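Local atomic coordinates of Carboxylesterase/phospholipase family protein (Francisella tularensis subsp. tularensis, PDB entry 4F21), a protein that is probably a serine hydrolase of the carboxylesterase/phospholipase family, expected to hydrolyse ester bonds and built on the alpha/beta-hydrolase fold. Residues H51-I56 with A137-G142; A74-V79 with I114-K119. One frame throughout, in Å; residues are numbered along the deposited sequence.

Contact 1. Residues H51-I56 with A137-G142; sequences HDFVDI and AGFSQG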
ATOM      1  N   HIS A  51      -9.985   8.013  -2.499  1.00 79.17           N
ATOM      2  CA  HIS A  51      -9.594   9.417  -2.600  1.00 66.54           C
ATOM      3  C   HIS A  51      -8.648   9.675  -3.774  1.00 88.32           C
ATOM      4  O   HIS A  51      -7.869   8.805  -4.166  1.00115.82           O
ATOM      5  CB  HIS A  51      -8.958   9.897  -1.290  1.00 26.03           C
ATOM      6  CG  HIS A  51      -8.490  11.319  -1.329  1.00 36.61           C
ATOM      7  ND1 HIS A  51      -9.332  12.387  -1.104  1.00 28.58           N
ATOM      8  CD2 HIS A  51      -7.269  11.849  -1.576  1.00 44.68           C
ATOM      9  CE1 HIS A  51      -8.648  13.513  -1.204  1.00 30.92           C
ATOM     10  NE2 HIS A  51      -7.393  13.214  -1.490  1.00 44.08           N
ATOM     11  N   ASP A  52      -8.729  10.882  -4.326  1.00 63.71           N
ATOM     12  CA  ASP A  52      -7.918  11.277  -5.470  1.00 35.32           C
ATOM     13  C   ASP A  52      -6.574  11.852  -5.027  1.00 34.51           C
ATOM     14  O   ASP A  52      -6.420  13.067  -4.909  1.00 28.04           O
ATOM     15  CB  ASP A  52      -8.678  12.309  -6.304  1.00 51.08           C
ATOM     16  CG  ASP A  52      -8.119  12.457  -7.701  1.00 79.70           C
ATOM     17  OD1 ASP A  52      -6.995  11.974  -7.946  1.00 76.73           O
ATOM     18  OD2 ASP A  52      -8.804  13.057  -8.554  1.00 97.36           O
ATOM     19  N   PHE A  53      -5.602  10.970  -4.801  1.00 56.86           N
ATOM     20  CA  PHE A  53      -4.277  11.365  -4.323  1.00 28.77           C
ATOM     21  C   PHE A  53      -3.358  11.876  -5.426  1.00 34.00           C
ATOM     22  O   PHE A  53      -2.157  12.027  -5.208  1.00 35.80           O
ATOM     23  CB  PHE A  53      -3.585  10.185  -3.646  1.00 17.73           C
ATOM     24  CG  PHE A  53      -4.169   9.815  -2.316  1.00 33.99           C
ATOM     25  CD1 PHE A  53      -5.140   8.834  -2.224  1.00 36.32           C
ATOM     26  CD2 PHE A  53      -3.730  10.434  -1.156  1.00 27.48           C
ATOM     27  CE1 PHE A  53      -5.669   8.484  -0.999  1.00 65.36           C
ATOM     28  CE2 PHE A  53      -4.254  10.089   0.073  1.00 18.76           C
ATOM     29  CZ  PHE A  53      -5.226   9.113   0.152  1.00 60.90           C
ATOM     30  N   VAL A  54      -3.911  12.127  -6.607  1.00 41.90           N
ATOM     31  CA  VAL A  54      -3.115  12.584  -7.744  1.00 40.82           C
ATOM     32  C   VAL A  54      -2.359  13.869  -7.410  1.00 21.24           C
ATOM     33  O   VAL A  54      -1.226  14.066  -7.850  1.00 26.97           O
ATOM     34  CB  VAL A  54      -3.985  12.761  -9.015  1.00 48.44           C
ATOM     35  CG1 VAL A  54      -3.249  13.556 -10.082  1.00 63.12           C
ATOM     36  CG2 VAL A  54      -4.399  11.403  -9.563  1.00 41.42           C
ATOM     37  N   ASP A  55      -2.978  14.714  -6.592  1.00 20.13           N
ATOM     38  CA  ASP A  55      -2.364  15.970  -6.162  1.00 29.42           C
ATOM     39  C   ASP A  55      -1.247  15.815  -5.127  1.00 25.80           C
ATOM     40  O   ASP A  55      -0.438  16.724  -4.947  1.00 33.79           O
ATOM     41  CB  ASP A  55      -3.428  16.925  -5.620  1.00 28.18           C
ATOM     42  CG  ASP A  55      -4.179  16.363  -4.420  1.00 17.70           C
ATOM     43  OD1 ASP A  55      -5.239  16.927  -4.097  1.00 38.86           O
ATOM     44  OD2 ASP A  55      -3.733  15.374  -3.800  1.00 15.73           O
ATOM     45  N   ILE A  56      -1.216  14.668  -4.449  1.00 16.10           N
ATOM     46  CA  ILE A  56      -0.287  14.418  -3.341  1.00 19.72           C
ATOM     47  C   ILE A  56       1.157  14.803  -3.670  1.00 12.55           C
ATOM     48  O   ILE A  56       1.937  15.161  -2.788  1.00 64.75           O
ATOM     49  CB  ILE A  56      -0.356  12.933  -2.886  1.00 27.40           C
ATOM     50  CG1 ILE A  56      -0.461  12.830  -1.369  1.00 23.30           C
ATOM     51  CG2 ILE A  56       0.819  12.116  -3.416  1.00 20.22           C
ATOM     52  CD1 ILE A  56      -0.425  11.418  -0.872  1.00 12.91           C
ATOM     53  N   ALA A 137       2.767   1.873  -2.643  1.00 66.24           N
ATOM     54  CA  ALA A 137       2.069   2.551  -1.560  1.00 49.30           C
ATOM     55  C   ALA A 137       0.570   2.334  -1.702  1.00 73.55           C
ATOM     56  O   ALA A 137       0.045   2.290  -2.815  1.00 92.48           O
ATOM     57  CB  ALA A 137       2.391   4.033  -1.570  1.00 36.75           C
ATOM     58  N   GLY A 138      -0.121   2.197  -0.575  1.00 55.35           N
ATOM     59  CA  GLY A 138      -1.552   1.971  -0.608  1.00 49.61           C
ATOM     60  C   GLY A 138      -2.289   2.669   0.515  1.00 48.45           C
ATOM     61  O   GLY A 138      -1.748   2.839   1.604  1.00 53.69           O
ATOM     62  N   PHE A 139      -3.522   3.083   0.242  1.00 57.21           N
ATOM     63  CA  PHE A 139      -4.375   3.684   1.261  1.00 32.02           C
ATOM     64  C   PHE A 139      -5.688   2.913   1.398  1.00 54.01           C
ATOM     65  O   PHE A 139      -6.333   2.585   0.399  1.00 56.95           O
ATOM     66  CB  PHE A 139      -4.660   5.155   0.941  1.00 14.80           C
ATOM     67  CG  PHE A 139      -5.690   5.784   1.843  1.00 39.24           C
ATOM     68  CD1 PHE A 139      -5.335   6.275   3.087  1.00 34.39           C
ATOM     69  CD2 PHE A 139      -7.014   5.884   1.447  1.00 30.26           C
ATOM     70  CE1 PHE A 139      -6.280   6.850   3.918  1.00 15.38           C
ATOM     71  CE2 PHE A 139      -7.963   6.457   2.273  1.00 19.31           C
ATOM     72  CZ  PHE A 139      -7.596   6.941   3.506  1.00 12.84           C
ATOM     73  N   SER A 140      -6.062   2.628   2.642  1.00 45.30           N
ATOM     74  CA  SER A 140      -7.354   2.023   2.966  1.00 20.05           C
ATOM     75  C   SER A 140      -7.565   0.730   2.191  1.00 29.82           C
ATOM     76  O   SER A 140      -6.841  -0.246   2.376  1.00 33.82           O
ATOM     77  CB  SER A 140      -8.494   3.008   2.681  1.00 22.74           C
ATOM     78  OG  SER A 140      -9.757   2.449   2.987  1.00 14.88           O
ATOM     79  N   GLN A 141      -8.570   0.740   1.322  1.00 38.14           N
ATOM     80  CA  GLN A 141      -8.942  -0.432   0.541  1.00 54.51           C
ATOM     81  C   GLN A 141      -7.777  -0.895  -0.324  1.00 44.06           C
ATOM     82  O   GLN A 141      -7.594  -2.088  -0.553  1.00 25.77           O
ATOM     83  CB  GLN A 141     -10.140  -0.094  -0.346  1.00 74.69           C
ATOM     84  CG  GLN A 141     -10.923  -1.291  -0.839  1.00 91.81           C
ATOM     85  CD  GLN A 141     -12.149  -0.886  -1.635  1.00107.08           C
ATOM     86  OE1 GLN A 141     -12.217   0.220  -2.171  1.00111.14           O
ATOM     87  NE2 GLN A 141     -13.128  -1.780  -1.711  1.00112.89           N
ATOM     88  N   GLY A 142      -6.986   0.064  -0.793  1.00 53.10           N
ATOM     89  CA  GLY A 142      -5.877  -0.223  -1.679  1.00 36.91           C
ATOM     90  C   GLY A 142      -4.648  -0.757  -0.976  1.00 35.32           C
ATOM     91  O   GLY A 142      -3.888  -1.535  -1.558  1.00 70.47           O
TER
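F53 and F139 carry this contact between them, and their rings meet obliquely. The centroids lie 5.2 Å apart and the planes are inclined at 58°. The outer part of the F53 ring does the touching: CZ lies over one face of F139, offset toward the rim on its CG side, with CE1 just past the rim beside CD2. CZ of F53 is 3.8 Å from CG of F139, and CE1 of F53 is equally close to CD2 of F139, at 3.8 Å. The F139 ring swings off the end of the strand toward the 51-56 loop because chi1 (172°) sets CG opposite the backbone N, and it meets F53 nearly at right angles to its side chain. Both phenylalanines are buried; W42 and V228 also pack on F53, and L163 and H226 on F139.

The solvent side is looser. H51 and D52 are exposed, and between them they contribute little to the 102 Å² buried here. H51 nevertheless lays CD2 over the centre of the F53 ring, 3.5 Å above its plane, while D52 merely receives a weak bond from V54 N to OD1.

At F139 the strand ends in a type II' turn running to G142, closed by G142 N bonding to F139 O at 2.9 Å. S140 sits within it at a positive phi (55°), its OG hydrogen-bonded to H226 NE2. Strand, sharp turn and the sequence G138-F139-S140-Q141-G142 form the GXSXG nucleophile elbow of alpha/beta hydrolases, consistent with a triad of S140, H226 and D194.

Contact 2. Residues A74-V79 with I114-K119; sequences ADIIPV and IAKVNK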
ATOM      1  N   ALA A  74      -9.306   2.972 -10.059  1.00117.37           N
ATOM      2  CA  ALA A  74      -9.844   2.144  -8.976  1.00131.57           C
ATOM      3  C   ALA A  74     -10.375   0.770  -9.394  1.00124.84           C
ATOM      4  O   ALA A  74     -10.760  -0.030  -8.541  1.00129.09           O
ATOM      5  CB  ALA A  74     -10.914   2.913  -8.206  1.00137.86           C
ATOM      6  N   ASP A  75     -10.396   0.495 -10.695  1.00 96.76           N
ATOM      7  CA  ASP A  75     -10.846  -0.803 -11.183  1.00 81.10           C
ATOM      8  C   ASP A  75      -9.825  -1.879 -10.826  1.00 86.31           C
ATOM      9  O   ASP A  75     -10.147  -3.066 -10.783  1.00 85.21           O
ATOM     10  CB  ASP A  75     -11.067  -0.765 -12.695  1.00 76.56           C
ATOM     11  CG  ASP A  75     -11.514   0.598 -13.184  1.00 75.47           C
ATOM     12  OD1 ASP A  75     -12.068   1.368 -12.371  1.00 55.70           O
ATOM     13  OD2 ASP A  75     -11.311   0.900 -14.379  1.00 85.19           O
ATOM     14  N   ILE A  76      -8.592  -1.450 -10.566  1.00 85.40           N
ATOM     15  CA  ILE A  76      -7.531  -2.353 -10.134  1.00 76.75           C
ATOM     16  C   ILE A  76      -7.834  -2.869  -8.726  1.00 64.09           C
ATOM     17  O   ILE A  76      -7.329  -3.912  -8.311  1.00 58.87           O
ATOM     18  CB  ILE A  76      -6.141  -1.661 -10.186  1.00 34.55           C
ATOM     19  CG1 ILE A  76      -5.106  -2.578 -10.836  1.00 42.40           C
ATOM     20  CG2 ILE A  76      -5.687  -1.203  -8.802  1.00 17.19           C
ATOM     21  CD1 ILE A  76      -3.781  -1.905 -11.120  1.00 43.80           C
ATOM     22  N   ILE A  77      -8.675  -2.130  -8.007  1.00 59.99           N
ATOM     23  CA  ILE A  77      -9.126  -2.516  -6.679  1.00 41.80           C
ATOM     24  C   ILE A  77     -10.578  -2.969  -6.746  1.00 62.52           C
ATOM     25  O   ILE A  77     -11.484  -2.139  -6.818  1.00 84.62           O
ATOM     26  CB  ILE A  77      -9.049  -1.335  -5.694  1.00 33.95           C
ATOM     27  CG1 ILE A  77      -7.635  -0.747  -5.655  1.00 38.15           C
ATOM     28  CG2 ILE A  77      -9.493  -1.769  -4.306  1.00 52.37           C
ATOM     29  CD1 ILE A  77      -6.637  -1.588  -4.901  1.00 15.35           C
ATOM     30  N   PRO A  78     -10.807  -4.290  -6.722  1.00 51.13           N
ATOM     31  CA  PRO A  78     -12.168  -4.835  -6.787  1.00 23.37           C
ATOM     32  C   PRO A  78     -13.029  -4.354  -5.623  1.00 19.39           C
ATOM     33  O   PRO A  78     -12.503  -4.020  -4.570  1.00 23.65           O
ATOM     34  CB  PRO A  78     -11.945  -6.348  -6.706  1.00 31.91           C
ATOM     35  CG  PRO A  78     -10.588  -6.510  -6.091  1.00 23.15           C
ATOM     36  CD  PRO A  78      -9.792  -5.350  -6.587  1.00 36.56           C
ATOM     37  N   VAL A  79     -14.340  -4.309  -5.819  1.00 51.47           N
ATOM     38  CA  VAL A  79     -15.250  -3.829  -4.787  1.00 65.11           C
ATOM     39  C   VAL A  79     -15.493  -4.903  -3.727  1.00 47.69           C
ATOM     40  O   VAL A  79     -15.674  -4.604  -2.544  1.00 42.30           O
ATOM     41  CB  VAL A  79     -16.592  -3.380  -5.411  1.00 67.40           C
ATOM     42  CG1 VAL A  79     -17.113  -4.443  -6.368  1.00 66.79           C
ATOM     43  CG2 VAL A  79     -17.620  -3.049  -4.333  1.00 66.69           C
ATOM     44  N   ILE A 114      -3.612  -8.212  -7.387  1.00 49.53           N
ATOM     45  CA  ILE A 114      -2.179  -8.307  -7.138  1.00 53.05           C
ATOM     46  C   ILE A 114      -1.460  -8.493  -8.461  1.00 42.87           C
ATOM     47  O   ILE A 114      -0.528  -7.748  -8.778  1.00 62.52           O
ATOM     48  CB  ILE A 114      -1.835  -9.480  -6.198  1.00 91.47           C
ATOM     49  CG1 ILE A 114      -2.371  -9.213  -4.790  1.00120.63           C
ATOM     50  CG2 ILE A 114      -0.332  -9.719  -6.167  1.00 94.83           C
ATOM     51  CD1 ILE A 114      -2.078 -10.322  -3.804  1.00130.39           C
ATOM     52  N   ALA A 115      -1.936  -9.457  -9.247  1.00 23.87           N
ATOM     53  CA  ALA A 115      -1.324  -9.766 -10.532  1.00 45.81           C
ATOM     54  C   ALA A 115      -1.289  -8.524 -11.407  1.00 62.48           C
ATOM     55  O   ALA A 115      -0.295  -8.272 -12.096  1.00 50.68           O
ATOM     56  CB  ALA A 115      -2.072 -10.888 -11.229  1.00 49.40           C
ATOM     57  N   LYS A 116      -2.363  -7.734 -11.348  1.00 66.54           N
ATOM     58  CA  LYS A 116      -2.431  -6.510 -12.132  1.00 58.96           C
ATOM     59  C   LYS A 116      -1.221  -5.670 -11.775  1.00 60.47           C
ATOM     60  O   LYS A 116      -0.424  -5.313 -12.650  1.00 58.50           O
ATOM     61  CB  LYS A 116      -3.727  -5.746 -11.855  1.00 57.72           C
ATOM     62  CG  LYS A 116      -4.988  -6.549 -12.143  1.00 78.26           C
ATOM     63  CD  LYS A 116      -6.241  -5.815 -11.690  1.00 85.88           C
ATOM     64  CE  LYS A 116      -7.479  -6.685 -11.848  1.00 85.57           C
ATOM     65  NZ  LYS A 116      -8.686  -6.056 -11.240  1.00 67.29           N
ATOM     66  N   VAL A 117      -1.054  -5.419 -10.476  1.00 60.00           N
ATOM     67  CA  VAL A 117       0.087  -4.655  -9.991  1.00 50.29           C
ATOM     68  C   VAL A 117       1.374  -5.303 -10.483  1.00 27.62           C
ATOM     69  O   VAL A 117       2.266  -4.616 -10.982  1.00 44.23           O
ATOM     70  CB  VAL A 117       0.102  -4.543  -8.450  1.00 50.30           C
ATOM     71  CG1 VAL A 117       1.372  -3.847  -7.979  1.00 41.50           C
ATOM     72  CG2 VAL A 117      -1.138  -3.802  -7.955  1.00 28.19           C
ATOM     73  N   ASN A 118       1.440  -6.629 -10.392  1.00 20.48           N
ATOM     74  CA  ASN A 118       2.623  -7.350 -10.839  1.00 25.17           C
ATOM     75  C   ASN A 118       2.919  -7.014 -12.284  1.00 24.28           C
ATOM     76  O   ASN A 118       4.052  -6.653 -12.621  1.00 34.28           O
ATOM     77  CB  ASN A 118       2.469  -8.860 -10.648  1.00 18.39           C
ATOM     78  CG  ASN A 118       3.135  -9.352  -9.378  1.00 40.18           C
ATOM     79  OD1 ASN A 118       4.342  -9.592  -9.353  1.00 58.44           O
ATOM     80  ND2 ASN A 118       2.353  -9.501  -8.316  1.00 37.19           N
ATOM     81  N   LYS A 119       1.881  -7.074 -13.118  1.00 26.73           N
ATOM     82  CA  LYS A 119       2.032  -6.729 -14.523  1.00 35.08           C
ATOM     83  C   LYS A 119       2.597  -5.326 -14.633  1.00 36.13           C
ATOM     84  O   LYS A 119       3.585  -5.107 -15.339  1.00 44.83           O
ATOM     85  CB  LYS A 119       0.701  -6.837 -15.271  1.00 45.67           C
ATOM     86  CG  LYS A 119       0.322  -8.260 -15.642  1.00 48.60           C
ATOM     87  CD  LYS A 119      -0.827  -8.289 -16.634  1.00 43.47           C
ATOM     88  CE  LYS A 119      -1.050  -9.698 -17.164  1.00100.27           C
ATOM     89  NZ  LYS A 119      -2.031  -9.730 -18.287  1.00128.80           N
TER
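D75, I76 and K116 meet without any aromatic ring, and the flat group that matters is the peptide unit joining D75 to I76. Its carbonyl oxygen is approached by K116 from a point out of the plane: D75 O accepts a weak hydrogen bond from K116 NZ at 3.4 Å. The ammonium nitrogen stands clear of the peptide plane on one side, and the angle D75 C, D75 O, K116 NZ, measured at the oxygen, is 137°.

Most of the remaining contact is apolar. The lysine chain is extended beyond CG, and its methylenes run alongside I76, the two side chains sliding past each other in opposite directions. CG1 of I76 lies 3.5 Å from CD of K116 and 3.6 Å from its CB, so the isoleucine touches the lysine at CB and again at CD. CD1 of I76 reaches further along the helix, coming 4.5 Å from the backbone N of V117. I76 is buried, with M25 and L120 also against it, whereas D75 is exposed and K116 partly so. A second bond ties the same short loop to the helix, from S113 OG to I76 O.

The 3-10 turn 74-76, following strand 67-72, is in this way packed against helix 111-126, a lysine stem lying alongside an isoleucine in the outer layer of an alpha/beta-hydrolase fold.

How the contacts relate
From the N terminus, the chain leaves strand 38-44 and supplies 51-56, the first half of contact 1. It then forms strand 67-72 and turns through 74-79, which contact 2 joins to helix 111-126. That helix leads on to strand 134-139, whose end at 137-142 completes contact 1. The smaller loop, with 34 residues between its segments, is therefore nested within the larger, which has 80. The centres of the two contacts are about 14 Å apart, yet the contacts touch: I77 CD1 lies 3.6 Å from G142 CA. Together they tie the loops following two neighbouring sheet strands to the nucleophile turn and to a covering helix.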